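Local coordinates for outer membrane associated protein (Francisella tularensis subsp. tularensis, PDB 6U83) that probably helps anchor the outer membrane to peptidoglycan through this C-terminal OmpA-like domain, which binds D-alanine here, and may have porin activity as a whole protein, at residues 100-105 against 152-157; 111-116 against 143-148; 147-152 against 159-164; 69-74 against 122-127. All coordinates share one frame; numbering follows the deposited sequence.

Interaction 1: residues 100-105 against 152-157; sequences ASQGQT and IHKSDP. With DAL (D-alanine), chain D.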
loop_
_atom_site.group_PDB
_atom_site.type_symbol
_atom_site.label_atom_id
_atom_site.label_comp_id
_atom_site.label_asym_id
_atom_site.label_seq_id
_atom_site.Cartn_x
_atom_site.Cartn_y
_atom_site.Cartn_z
ATOM N N ALA A 100 -8.046 -1.029 9.913
ATOM C CA ALA A 100 -9.296 -1.757 10.046
ATOM C C ALA A 100 -10.459 -0.771 9.982
ATOM O O ALA A 100 -10.288 0.444 10.110
ATOM C CB ALA A 100 -9.320 -2.587 11.351
ATOM N N SER A 101 -11.648 -1.303 9.740
ATOM C CA SER A 101 -12.842 -0.492 9.893
ATOM C C SER A 101 -13.353 -0.629 11.322
ATOM O O SER A 101 -13.092 -1.620 12.006
ATOM C CB SER A 101 -13.921 -0.925 8.900
ATOM O OG SER A 101 -14.312 -2.274 9.125
ATOM N N GLN A 102 -14.070 0.379 11.787
ATOM C CA GLN A 102 -14.721 0.285 13.092
ATOM C C GLN A 102 -16.145 -0.181 12.847
ATOM O O GLN A 102 -16.998 0.602 12.426
ATOM C CB GLN A 102 -14.706 1.605 13.849
ATOM C CG GLN A 102 -15.404 1.455 15.190
ATOM C CD GLN A 102 -15.469 2.738 15.979
ATOM O OE1 GLN A 102 -15.181 3.811 15.459
ATOM N NE2 GLN A 102 -15.854 2.637 17.248
ATOM N N GLY A 103 -16.405 -1.462 13.111
ATOM C CA GLY A 103 -17.713 -2.013 12.805
ATOM C C GLY A 103 -18.775 -1.704 13.834
ATOM O O GLY A 103 -19.967 -1.741 13.518
ATOM N N GLN A 104 -18.381 -1.411 15.069
ATOM C CA GLN A 104 -19.338 -1.246 16.151
ATOM C C GLN A 104 -19.032 0.027 16.923
ATOM O O GLN A 104 -17.875 0.446 17.046
ATOM C CB GLN A 104 -19.358 -2.486 17.084
ATOM C CG GLN A 104 -19.796 -3.755 16.337
ATOM C CD GLN A 104 -20.186 -4.902 17.242
ATOM O OE1 GLN A 104 -20.464 -6.013 16.771
ATOM N NE2 GLN A 104 -20.221 -4.641 18.545
ATOM N N THR A 105 -20.095 0.620 17.461
ATOM C CA THR A 105 -20.088 2.000 17.917
ATOM C C THR A 105 -19.230 2.251 19.152
ATOM O O THR A 105 -18.984 3.421 19.468
ATOM C CB THR A 105 -21.524 2.444 18.185
ATOM O OG1 THR A 105 -21.507 3.665 18.929
ATOM C CG2 THR A 105 -22.286 1.376 18.974
ATOM N N ILE A 152 -15.471 9.189 4.458
ATOM C CA ILE A 152 -16.339 8.024 4.496
ATOM C C ILE A 152 -16.599 7.664 5.952
ATOM O O ILE A 152 -15.935 8.153 6.865
ATOM C CB ILE A 152 -15.746 6.840 3.709
ATOM C CG1 ILE A 152 -14.462 6.356 4.362
ATOM C CG2 ILE A 152 -15.453 7.275 2.258
ATOM C CD1 ILE A 152 -13.744 5.290 3.568
ATOM N N HIS A 153 -17.622 6.846 6.165
ATOM C CA HIS A 153 -17.936 6.391 7.510
ATOM C C HIS A 153 -16.821 5.477 8.010
ATOM O O HIS A 153 -16.132 4.820 7.225
ATOM C CB HIS A 153 -19.283 5.670 7.518
ATOM C CG HIS A 153 -19.865 5.465 8.883
ATOM N ND1 HIS A 153 -19.491 4.422 9.706
ATOM C CD2 HIS A 153 -20.824 6.146 9.555
ATOM C CE1 HIS A 153 -20.178 4.481 10.834
ATOM N NE2 HIS A 153 -20.996 5.517 10.766
ATOM N N LYS A 154 -16.631 5.452 9.332
ATOM C CA LYS A 154 -15.559 4.641 9.901
ATOM C C LYS A 154 -15.767 3.143 9.677
ATOM O O LYS A 154 -14.798 2.374 9.731
ATOM C CB LYS A 154 -15.434 4.928 11.393
ATOM C CG LYS A 154 -15.132 6.375 11.714
ATOM C CD LYS A 154 -15.172 6.600 13.218
ATOM C CE LYS A 154 -14.384 7.831 13.631
ATOM N NZ LYS A 154 -14.225 7.864 15.115
ATOM N N SER A 155 -17.001 2.705 9.439
ATOM C CA SER A 155 -17.292 1.294 9.235
ATOM C C SER A 155 -17.232 0.889 7.768
ATOM O O SER A 155 -17.592 -0.244 7.425
ATOM C CB SER A 155 -18.665 0.973 9.808
ATOM O OG SER A 155 -19.641 1.807 9.216
ATOM N N ASP A 156 -16.798 1.786 6.904
ATOM C CA ASP A 156 -16.759 1.513 5.480
ATOM C C ASP A 156 -15.705 0.437 5.208
ATOM O O ASP A 156 -14.601 0.530 5.727
ATOM C CB ASP A 156 -16.443 2.818 4.738
ATOM C CG ASP A 156 -16.577 2.699 3.234
ATOM O OD1 ASP A 156 -15.797 1.933 2.630
ATOM O OD2 ASP A 156 -17.446 3.388 2.655
ATOM N N PRO A 157 -16.018 -0.593 4.412
ATOM C CA PRO A 157 -14.993 -1.618 4.130
ATOM C C PRO A 157 -13.752 -1.056 3.466
ATOM O O PRO A 157 -12.709 -1.716 3.471
ATOM C CB PRO A 157 -15.721 -2.597 3.192
ATOM C CG PRO A 157 -17.163 -2.294 3.354
ATOM C CD PRO A 157 -17.242 -0.830 3.641
HETATM N N DAL D . -13.434 -4.058 11.574
HETATM C CA DAL D . -13.531 -5.130 10.594
HETATM C CB DAL D . -13.690 -6.488 11.296
HETATM C C DAL D . -12.344 -5.157 9.632
HETATM O O DAL D . -12.239 -6.105 8.850
HETATM O OXT DAL D . -11.481 -4.259 9.610
#
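Ser101 lines the D-alanine pocket of this OmpA-like domain, and just behind it Ser101 and Gln102 meet Lys154 and Ser155. Both segments are loops at the surface. They are joined by one hydrogen bond, from Gln102 N to Lys154 O at 3.0 Å, with an N-H...O angle of 157°. The donor stands above the carbonyl plane. The acceptor belongs to a type I beta turn, His153 to Asp156, which Asp156 N closes onto His153 O. Inside it, Ser155 N donates a hydrogen bond to His153 ND1 in the ring plane, 3.0 Å away.

Around the bond, Ser101 CB rests on backbone oxygens, 3.5 Å from Lys154 O and 3.6 Å from Asp156 O. Gln102 and Lys154 run side by side in the same direction, both extended beyond CG. They touch where Gln102 OE1 nears Lys154 CD at 3.6 Å. Ser155 CB packs against Gln102 O.

The ligand lies against Ser101. Ser101 N donates to DAL OXT at 3.0 Å. Ser101 OG lies between the backbone N and the carbonyl carbon (chi1 62°) and takes a weak bond from DAL N, while Gln160 OE1 is its stronger partner. DAL N also meets Ser101 O, though that contact is doubtfully short. Here Ser101 offers DAL backbone atoms as well as its hydroxyl, and the bond to the turn probably helps to hold the Ser101-Gln102 peptide, whose O faces DAL N.

Interaction 2: residues 111-116 against 143-148; sequences IYNQKL and FGYNDT. With DAL (D-alanine), chain D.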
loop_
_atom_site.group_PDB
_atom_site.type_symbol
_atom_site.label_atom_id
_atom_site.label_comp_id
_atom_site.label_asym_id
_atom_site.label_seq_id
_atom_site.Cartn_x
_atom_site.Cartn_y
_atom_site.Cartn_z
ATOM N N ILE A 111 -8.807 -3.448 20.526
ATOM C CA ILE A 111 -7.623 -4.306 20.514
ATOM C C ILE A 111 -7.757 -5.393 19.456
ATOM O O ILE A 111 -6.794 -5.703 18.740
ATOM C CB ILE A 111 -7.373 -4.906 21.902
ATOM C CG1 ILE A 111 -7.237 -3.775 22.930
ATOM C CG2 ILE A 111 -6.122 -5.785 21.854
ATOM C CD1 ILE A 111 -6.830 -4.220 24.289
ATOM N N TYR A 112 -8.951 -5.990 19.342
ATOM C CA TYR A 112 -9.226 -6.931 18.263
ATOM C C TYR A 112 -8.803 -6.361 16.916
ATOM O O TYR A 112 -8.087 -7.010 16.146
ATOM C CB TYR A 112 -10.718 -7.274 18.245
ATOM C CG TYR A 112 -11.131 -8.264 17.167
ATOM C CD1 TYR A 112 -11.392 -7.851 15.855
ATOM C CD2 TYR A 112 -11.279 -9.608 17.470
ATOM C CE1 TYR A 112 -11.785 -8.774 14.875
ATOM C CE2 TYR A 112 -11.648 -10.514 16.516
ATOM C CZ TYR A 112 -11.904 -10.094 15.223
ATOM O OH TYR A 112 -12.272 -11.039 14.309
ATOM N N ASN A 113 -9.246 -5.145 16.608
ATOM C CA ASN A 113 -8.997 -4.599 15.276
ATOM C C ASN A 113 -7.567 -4.122 15.115
ATOM O O ASN A 113 -7.041 -4.102 13.994
ATOM C CB ASN A 113 -9.958 -3.461 15.000
ATOM C CG ASN A 113 -11.329 -3.961 14.600
ATOM O OD1 ASN A 113 -11.531 -4.408 13.464
ATOM N ND2 ASN A 113 -12.282 -3.897 15.532
ATOM N N GLN A 114 -6.932 -3.724 16.217
ATOM C CA GLN A 114 -5.499 -3.483 16.191
ATOM C C GLN A 114 -4.751 -4.742 15.767
ATOM O O GLN A 114 -3.840 -4.693 14.930
ATOM C CB GLN A 114 -5.032 -3.018 17.577
ATOM C CG GLN A 114 -3.531 -2.967 17.764
ATOM C CD GLN A 114 -2.893 -1.798 17.042
ATOM O OE1 GLN A 114 -3.474 -0.712 16.954
ATOM N NE2 GLN A 114 -1.688 -2.012 16.519
ATOM N N LYS A 115 -5.106 -5.880 16.358
ATOM C CA LYS A 115 -4.422 -7.116 16.004
ATOM C C LYS A 115 -4.719 -7.474 14.555
ATOM O O LYS A 115 -3.815 -7.827 13.789
ATOM C CB LYS A 115 -4.840 -8.238 16.953
ATOM C CG LYS A 115 -3.691 -8.855 17.732
ATOM C CD LYS A 115 -2.917 -7.810 18.525
ATOM C CE LYS A 115 -1.612 -8.370 19.105
ATOM N NZ LYS A 115 -0.696 -7.257 19.500
ATOM N N LEU A 116 -5.987 -7.360 14.165
ATOM C CA LEU A 116 -6.377 -7.604 12.785
ATOM C C LEU A 116 -5.516 -6.791 11.832
ATOM O O LEU A 116 -4.929 -7.333 10.886
ATOM C CB LEU A 116 -7.859 -7.275 12.632
ATOM C CG LEU A 116 -8.448 -7.391 11.242
ATOM C CD1 LEU A 116 -8.068 -8.728 10.602
ATOM C CD2 LEU A 116 -9.964 -7.200 11.343
ATOM N N PHE A 143 -2.634 -0.092 12.890
ATOM C CA PHE A 143 -3.262 1.093 13.453
ATOM C C PHE A 143 -4.682 0.838 13.929
ATOM O O PHE A 143 -5.313 1.756 14.469
ATOM C CB PHE A 143 -3.269 2.238 12.428
ATOM C CG PHE A 143 -1.899 2.799 12.136
ATOM C CD1 PHE A 143 -1.392 3.839 12.889
ATOM C CD2 PHE A 143 -1.119 2.281 11.114
ATOM C CE1 PHE A 143 -0.132 4.348 12.638
ATOM C CE2 PHE A 143 0.132 2.787 10.847
ATOM C CZ PHE A 143 0.630 3.820 11.612
ATOM N N GLY A 144 -5.201 -0.371 13.744
ATOM C CA GLY A 144 -6.579 -0.593 14.106
ATOM C C GLY A 144 -7.494 0.295 13.290
ATOM O O GLY A 144 -7.173 0.732 12.171
ATOM N N TYR A 145 -8.646 0.609 13.880
ATOM C CA TYR A 145 -9.575 1.523 13.238
ATOM C C TYR A 145 -9.299 2.982 13.582
ATOM O O TYR A 145 -10.238 3.783 13.687
ATOM C CB TYR A 145 -11.019 1.125 13.554
ATOM C CG TYR A 145 -11.448 0.997 15.010
ATOM C CD1 TYR A 145 -11.474 2.101 15.855
ATOM C CD2 TYR A 145 -11.917 -0.220 15.513
ATOM C CE1 TYR A 145 -11.914 1.985 17.164
ATOM C CE2 TYR A 145 -12.358 -0.341 16.830
ATOM C CZ TYR A 145 -12.359 0.766 17.640
ATOM O OH TYR A 145 -12.799 0.673 18.935
ATOM N N ASN A 146 -8.037 3.356 13.761
ATOM C CA ASN A 146 -7.668 4.760 13.774
ATOM C C ASN A 146 -7.210 5.158 12.372
ATOM O O ASN A 146 -7.000 4.310 11.503
ATOM C CB ASN A 146 -6.568 5.034 14.799
ATOM C CG ASN A 146 -6.968 4.637 16.219
ATOM O OD1 ASN A 146 -7.861 5.240 16.825
ATOM N ND2 ASN A 146 -6.292 3.626 16.762
ATOM N N ASP A 147 -7.057 6.462 12.150
ATOM C CA ASP A 147 -6.691 6.969 10.824
ATOM C C ASP A 147 -7.611 6.405 9.742
ATOM O O ASP A 147 -7.158 6.024 8.660
ATOM C CB ASP A 147 -5.232 6.645 10.478
ATOM C CG ASP A 147 -4.224 7.337 11.386
ATOM O OD1 ASP A 147 -4.637 8.125 12.268
ATOM O OD2 ASP A 147 -3.010 7.076 11.213
ATOM N N THR A 148 -8.907 6.299 10.039
ATOM C CA THR A 148 -9.814 5.878 8.984
ATOM C C THR A 148 -9.841 6.937 7.893
ATOM O O THR A 148 -9.523 8.105 8.119
ATOM C CB THR A 148 -11.233 5.628 9.507
ATOM O OG1 THR A 148 -11.812 6.854 9.972
ATOM C CG2 THR A 148 -11.221 4.597 10.615
HETATM N N DAL D . -13.434 -4.058 11.574
HETATM C CA DAL D . -13.531 -5.130 10.594
HETATM C CB DAL D . -13.690 -6.488 11.296
HETATM C C DAL D . -12.344 -5.157 9.632
HETATM O O DAL D . -12.239 -6.105 8.850
HETATM O OXT DAL D . -11.481 -4.259 9.610
#
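Asn113 has CG anti to its carbonyl carbon, beside the backbone N (chi1 -79°), and Tyr145 has CG between its backbone N and carbonyl carbon; these torsions bring amide and ring together. Asn113 opens the sequence Asn-x-x-Leu-Ser-x-x-Arg-Ala, the signature of the OmpA-like peptidoglycan-binding helix, here helix 110-130. The helix lies against the loop after strand 138-142.

The two side chains cross at about a right angle, with their planes 58° apart. Asn113 ND2 comes to the ring edge, near the ring plane, 3.7 Å from Tyr145 CD2. Asn113 CB lies 3.8 Å from that same carbon. The other branch of the amide faces the ligand: Asn113 OD1 accepts a hydrogen bond from DAL N at 2.7 Å. ND2 in turn donates to Phe109 O, which helps to fix the rotation of the amide. Leu116 CD2 packs against the carboxylate, 3.5 Å from DAL O.

Gln114 bends at chi2, and Gln114 OE1 sits beside the peptide of the loop, 3.6 Å from Phe143 C. Within the loop, Asn146 N and Asn146 ND2 grip Phe143 O from opposite faces of its plane. Backbones come closest at Gly144, whose phi is positive. Gly144 CA makes a CA-H...O contact to Asn113 O at 3.5 Å, with an angle of 164° at the hydrogen.

Interaction 3: residues 147-152 against 159-164; sequences DTLGGI and NQRVEA. With DAL (D-alanine), chain D.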
loop_
_atom_site.group_PDB
_atom_site.type_symbol
_atom_site.label_atom_id
_atom_site.label_comp_id
_atom_site.label_asym_id
_atom_site.label_seq_id
_atom_site.Cartn_x
_atom_site.Cartn_y
_atom_site.Cartn_z
ATOM N N ASP A 147 -7.057 6.462 12.150
ATOM C CA ASP A 147 -6.691 6.969 10.824
ATOM C C ASP A 147 -7.611 6.405 9.742
ATOM O O ASP A 147 -7.158 6.024 8.660
ATOM C CB ASP A 147 -5.232 6.645 10.478
ATOM C CG ASP A 147 -4.224 7.337 11.386
ATOM O OD1 ASP A 147 -4.637 8.125 12.268
ATOM O OD2 ASP A 147 -3.010 7.076 11.213
ATOM N N THR A 148 -8.907 6.299 10.039
ATOM C CA THR A 148 -9.814 5.878 8.984
ATOM C C THR A 148 -9.841 6.937 7.893
ATOM O O THR A 148 -9.523 8.105 8.119
ATOM C CB THR A 148 -11.233 5.628 9.507
ATOM O OG1 THR A 148 -11.812 6.854 9.972
ATOM C CG2 THR A 148 -11.221 4.597 10.615
ATOM N N LEU A 149 -10.216 6.513 6.692
ATOM C CA LEU A 149 -10.124 7.400 5.540
ATOM C C LEU A 149 -11.076 8.585 5.672
ATOM O O LEU A 149 -12.190 8.469 6.191
ATOM C CB LEU A 149 -10.403 6.620 4.259
ATOM C CG LEU A 149 -9.287 5.640 3.890
ATOM C CD1 LEU A 149 -9.711 4.771 2.727
ATOM C CD2 LEU A 149 -8.008 6.396 3.540
ATOM N N GLY A 150 -10.615 9.742 5.213
ATOM C CA GLY A 150 -11.438 10.928 5.281
ATOM C C GLY A 150 -12.556 10.880 4.257
ATOM O O GLY A 150 -12.380 10.413 3.128
ATOM N N GLY A 151 -13.730 11.354 4.669
ATOM C CA GLY A 151 -14.870 11.468 3.790
ATOM C C GLY A 151 -15.816 10.288 3.793
ATOM O O GLY A 151 -16.884 10.372 3.179
ATOM N N ILE A 152 -15.471 9.189 4.458
ATOM C CA ILE A 152 -16.339 8.024 4.496
ATOM C C ILE A 152 -16.599 7.664 5.952
ATOM O O ILE A 152 -15.935 8.153 6.865
ATOM C CB ILE A 152 -15.746 6.840 3.709
ATOM C CG1 ILE A 152 -14.462 6.356 4.362
ATOM C CG2 ILE A 152 -15.453 7.275 2.258
ATOM C CD1 ILE A 152 -13.744 5.290 3.568
ATOM N N ASN A 159 -11.945 1.169 4.628
ATOM C CA ASN A 159 -10.952 1.363 5.678
ATOM C C ASN A 159 -10.152 0.095 5.961
ATOM O O ASN A 159 -9.050 0.176 6.517
ATOM C CB ASN A 159 -11.644 1.859 6.943
ATOM C CG ASN A 159 -12.122 3.279 6.808
ATOM O OD1 ASN A 159 -11.385 4.137 6.333
ATOM N ND2 ASN A 159 -13.357 3.538 7.214
ATOM N N GLN A 160 -10.687 -1.064 5.580
ATOM C CA GLN A 160 -10.063 -2.370 5.779
ATOM C C GLN A 160 -8.950 -2.546 4.749
ATOM O O GLN A 160 -9.196 -3.035 3.638
ATOM C CB GLN A 160 -11.125 -3.459 5.647
ATOM C CG GLN A 160 -12.267 -3.350 6.666
ATOM C CD GLN A 160 -13.535 -4.089 6.215
ATOM O OE1 GLN A 160 -14.557 -4.047 6.899
ATOM N NE2 GLN A 160 -13.470 -4.762 5.061
ATOM N N ARG A 161 -7.713 -2.165 5.114
ATOM C CA ARG A 161 -6.682 -1.956 4.100
ATOM C C ARG A 161 -5.274 -1.931 4.690
ATOM O O ARG A 161 -5.070 -1.765 5.895
ATOM C CB ARG A 161 -6.909 -0.641 3.360
ATOM C CG ARG A 161 -6.326 0.537 4.123
ATOM C CD ARG A 161 -7.195 1.753 3.982
ATOM N NE ARG A 161 -6.611 2.957 4.559
ATOM C CZ ARG A 161 -6.905 3.394 5.785
ATOM N NH1 ARG A 161 -7.758 2.710 6.543
ATOM N NH2 ARG A 161 -6.339 4.505 6.263
ATOM N N VAL A 162 -4.299 -2.066 3.786
ATOM C CA VAL A 162 -2.885 -1.843 4.043
ATOM C C VAL A 162 -2.401 -0.752 3.100
ATOM O O VAL A 162 -2.762 -0.739 1.920
ATOM C CB VAL A 162 -2.066 -3.134 3.841
ATOM C CG1 VAL A 162 -0.619 -2.808 3.587
ATOM C CG2 VAL A 162 -2.161 -3.995 5.054
ATOM N N GLU A 163 -1.591 0.166 3.616
ATOM C CA GLU A 163 -1.051 1.269 2.833
ATOM C C GLU A 163 0.465 1.318 2.946
ATOM O O GLU A 163 1.040 0.962 3.982
ATOM C CB GLU A 163 -1.588 2.619 3.299
ATOM C CG GLU A 163 -3.081 2.767 3.270
ATOM C CD GLU A 163 -3.477 4.182 3.607
ATOM O OE1 GLU A 163 -2.586 4.956 4.045
ATOM O OE2 GLU A 163 -4.666 4.522 3.429
ATOM N N ALA A 164 1.099 1.814 1.884
ATOM C CA ALA A 164 2.532 2.080 1.875
ATOM C C ALA A 164 2.836 3.050 0.744
ATOM O O ALA A 164 2.124 3.078 -0.265
ATOM C CB ALA A 164 3.344 0.797 1.697
HETATM N N DAL D . -13.434 -4.058 11.574
HETATM C CA DAL D . -13.531 -5.130 10.594
HETATM C CB DAL D . -13.690 -6.488 11.296
HETATM C C DAL D . -12.344 -5.157 9.632
HETATM O O DAL D . -12.239 -6.105 8.850
HETATM O OXT DAL D . -11.481 -4.259 9.610
#
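From Leu149 to Ile152 the loop makes a type II beta turn, and its first residue lies against Asn159 and Arg161, where strand 161-172 begins. Leu149 N donates to Asn159 OD1 at 2.7 Å, nearly straight at 171°. Thr148 CB packs on the same amide, 3.5 Å from Asn159 OD1. Ile152 and Asn159 meet tip to tip, with Ile152 CD1 3.8 Å from Asn159 OD1. The other branch, ND2, makes a weak bond to Lys154 O, so the amide ties down two parts of the loop.

Arg161 is the second anchor. Its CG lies between the backbone N and the carbonyl carbon (chi1 84°), and the chain bends at chi2. Three acceptors meet the rim of the guanidinium close to its plane. Arg161 NH2 donates to Asp147 O at 3.0 Å, and Arg161 NH1 to Asn159 O at 2.8 Å. Arg161 NE forms a salt bridge with Glu163 OE2 at 2.7 Å, which should balance much of the charge. These bonds fix the rotation of the group. Leu149 CG stands over the centre of one face of the Arg161 guanidinium, 3.7 Å above the plane. Arg161 also makes a cation-pi contact with Tyr99.

Between the two anchors Gln160 turns to the ligand, its CG touching DAL OXT, while its amide bonds Ser101 OG and Phe64 O. A strand entry that both fastens its loop and lines the ligand pocket is consistent with the peptidoglycan-binding site of OmpA-like domains.

Interaction 4: residues 69-74 against 122-127; sequences ATLNAK and QAVADY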
loop_
_atom_site.group_PDB
_atom_site.type_symbol
_atom_site.label_atom_id
_atom_site.label_comp_id
_atom_site.label_asym_id
_atom_site.label_seq_id
_atom_site.Cartn_x
_atom_site.Cartn_y
_atom_site.Cartn_z
ATOM N N ALA A 69 -7.532 -11.246 6.883
ATOM C CA ALA A 69 -6.174 -10.761 6.656
ATOM C C ALA A 69 -5.538 -11.445 5.454
ATOM O O ALA A 69 -4.314 -11.360 5.271
ATOM C CB ALA A 69 -5.302 -10.963 7.898
ATOM N N THR A 70 -6.345 -12.136 4.659
ATOM C CA THR A 70 -5.903 -12.821 3.457
ATOM C C THR A 70 -5.898 -11.876 2.263
ATOM O O THR A 70 -6.788 -11.035 2.123
ATOM C CB THR A 70 -6.850 -13.983 3.173
ATOM O OG1 THR A 70 -6.981 -14.777 4.358
ATOM C CG2 THR A 70 -6.332 -14.827 2.039
ATOM N N LEU A 71 -4.907 -12.035 1.387
ATOM C CA LEU A 71 -4.801 -11.226 0.178
ATOM C C LEU A 71 -5.632 -11.841 -0.932
ATOM O O LEU A 71 -5.723 -13.068 -1.034
ATOM C CB LEU A 71 -3.353 -11.128 -0.294
ATOM C CG LEU A 71 -2.369 -10.500 0.689
ATOM C CD1 LEU A 71 -0.949 -10.830 0.278
ATOM C CD2 LEU A 71 -2.577 -8.990 0.770
ATOM N N ASN A 72 -6.210 -10.988 -1.780
ATOM C CA ASN A 72 -6.883 -11.452 -2.984
ATOM C C ASN A 72 -5.989 -11.198 -4.195
ATOM O O ASN A 72 -4.873 -10.684 -4.080
ATOM C CB ASN A 72 -8.258 -10.790 -3.142
ATOM C CG ASN A 72 -8.197 -9.268 -3.126
ATOM O OD1 ASN A 72 -7.232 -8.660 -3.588
ATOM N ND2 ASN A 72 -9.243 -8.646 -2.598
ATOM N N ALA A 73 -6.496 -11.565 -5.374
ATOM C CA ALA A 73 -5.702 -11.468 -6.595
ATOM C C ALA A 73 -5.370 -10.021 -6.932
ATOM O O ALA A 73 -4.255 -9.719 -7.381
ATOM C CB ALA A 73 -6.456 -12.133 -7.745
ATOM N N LYS A 74 -6.327 -9.114 -6.722
ATOM C CA LYS A 74 -6.078 -7.698 -6.967
ATOM C C LYS A 74 -4.982 -7.177 -6.048
ATOM O O LYS A 74 -4.031 -6.530 -6.499
ATOM C CB LYS A 74 -7.371 -6.901 -6.778
ATOM C CG LYS A 74 -7.448 -5.596 -7.578
ATOM C CD LYS A 74 -7.917 -5.822 -9.009
ATOM C CE LYS A 74 -7.804 -4.541 -9.844
ATOM N NZ LYS A 74 -8.769 -3.465 -9.459
ATOM N N GLN A 122 1.218 -7.785 8.187
ATOM C CA GLN A 122 2.116 -8.937 8.136
ATOM C C GLN A 122 1.865 -9.771 6.889
ATOM O O GLN A 122 2.808 -10.306 6.288
ATOM C CB GLN A 122 1.963 -9.803 9.383
ATOM C CG GLN A 122 3.057 -10.858 9.482
ATOM C CD GLN A 122 4.462 -10.248 9.418
ATOM O OE1 GLN A 122 4.795 -9.330 10.178
ATOM N NE2 GLN A 122 5.289 -10.760 8.508
ATOM N N ALA A 123 0.596 -9.915 6.505
ATOM C CA ALA A 123 0.253 -10.588 5.260
ATOM C C ALA A 123 0.944 -9.919 4.080
ATOM O O ALA A 123 1.647 -10.573 3.298
ATOM C CB ALA A 123 -1.269 -10.581 5.062
ATOM N N VAL A 124 0.749 -8.601 3.942
ATOM C CA VAL A 124 1.359 -7.869 2.830
ATOM C C VAL A 124 2.858 -8.127 2.801
ATOM O O VAL A 124 3.432 -8.457 1.754
ATOM C CB VAL A 124 1.044 -6.367 2.926
ATOM C CG1 VAL A 124 1.941 -5.589 1.978
ATOM C CG2 VAL A 124 -0.397 -6.117 2.565
ATOM N N ALA A 125 3.501 -8.027 3.972
ATOM C CA ALA A 125 4.952 -8.159 4.043
ATOM C C ALA A 125 5.395 -9.575 3.711
ATOM O O ALA A 125 6.436 -9.770 3.074
ATOM C CB ALA A 125 5.452 -7.758 5.424
ATOM N N ASP A 126 4.623 -10.574 4.142
ATOM C CA ASP A 126 4.954 -11.953 3.811
ATOM C C ASP A 126 5.026 -12.148 2.307
ATOM O O ASP A 126 5.992 -12.726 1.794
ATOM C CB ASP A 126 3.924 -12.898 4.422
ATOM C CG ASP A 126 4.148 -13.132 5.906
ATOM O OD1 ASP A 126 5.098 -12.549 6.479
ATOM O OD2 ASP A 126 3.371 -13.914 6.500
ATOM N N TYR A 127 4.020 -11.648 1.579
ATOM C CA TYR A 127 3.996 -11.805 0.127
ATOM C C TYR A 127 5.166 -11.088 -0.528
ATOM O O TYR A 127 5.776 -11.612 -1.469
ATOM C CB TYR A 127 2.680 -11.282 -0.441
ATOM C CG TYR A 127 2.475 -11.667 -1.895
ATOM C CD1 TYR A 127 2.419 -13.006 -2.279
ATOM C CD2 TYR A 127 2.336 -10.696 -2.884
ATOM C CE1 TYR A 127 2.230 -13.367 -3.609
ATOM C CE2 TYR A 127 2.141 -11.051 -4.216
ATOM C CZ TYR A 127 2.090 -12.384 -4.568
ATOM O OH TYR A 127 1.908 -12.734 -5.883
#
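Leu71 and Tyr127 cross obliquely, and this pair, with Val124 beside it, carries the contact. Leu71 comes from the loop just before helix 73-89. Its side chain starts out toward helix 110-130, with CG anti to the carbonyl carbon (chi1 -60°), and its two methyls divide the work. Leu71 CD1 reaches the root of the tyrosine side chain, 3.7 Å from Tyr127 CB. This methyl, Leu71 CD1, is also 4.1 Å from Tyr127 CG, so it touches the start of the ring and not its far end. Leu71 CD1 lies 4.0 Å from Ala123 O as well, a carbonyl already engaged by Tyr127 N within the helix. The other methyl, Leu71 CD2, meets Val124 CG2 at 4.0 Å, and here the side chains cross at about a right angle.

Two residues before Leu71, Ala69 approaches the helix by its backbone. Ala69 O lies 3.2 Å from Ala123 CB, close for an oxygen and a methyl. No hydrogen bond links the two segments, and packing alone joins them. Within one turn of the helix, Gln122 NE2 bonds to Asp126 OD1 at 2.7 Å.

Asn72 follows Leu71 as the N-cap of helix 73-89, its OD1 accepting from Gly75 N. Leu71 and Tyr127 both also touch Lys76 and Ile79 of helix 73-89, so the contact lies where the two helices of the domain meet. Ala125, in the same turn of helix 110-130, packs on strand 138-142.

How the interactions relate
Interactions 1, 2 and 3 gather round the D-alanine, and their centres lie 10 to 11 Å apart. Interactions 1 and 4 are surface contacts, while 2 and 3 are partly buried. Interaction 3 is the most polar, with two hydrogen bonds across the segments and a salt bridge within the strand; interaction 1 has one cross-segment bond, and interactions 2 and 4 have none. Ala100 N to Gly144 O (3.0 Å) joins interaction 1 to interaction 2, and Ser101 OG to Gln160 OE1 (2.9 Å) joins it to interaction 3. Interaction 4 shares helix 110-130 with interaction 2. It is mostly apolar, and reaches interaction 3 where Val124 CG2 meets Val162 CG1 at 3.5 Å.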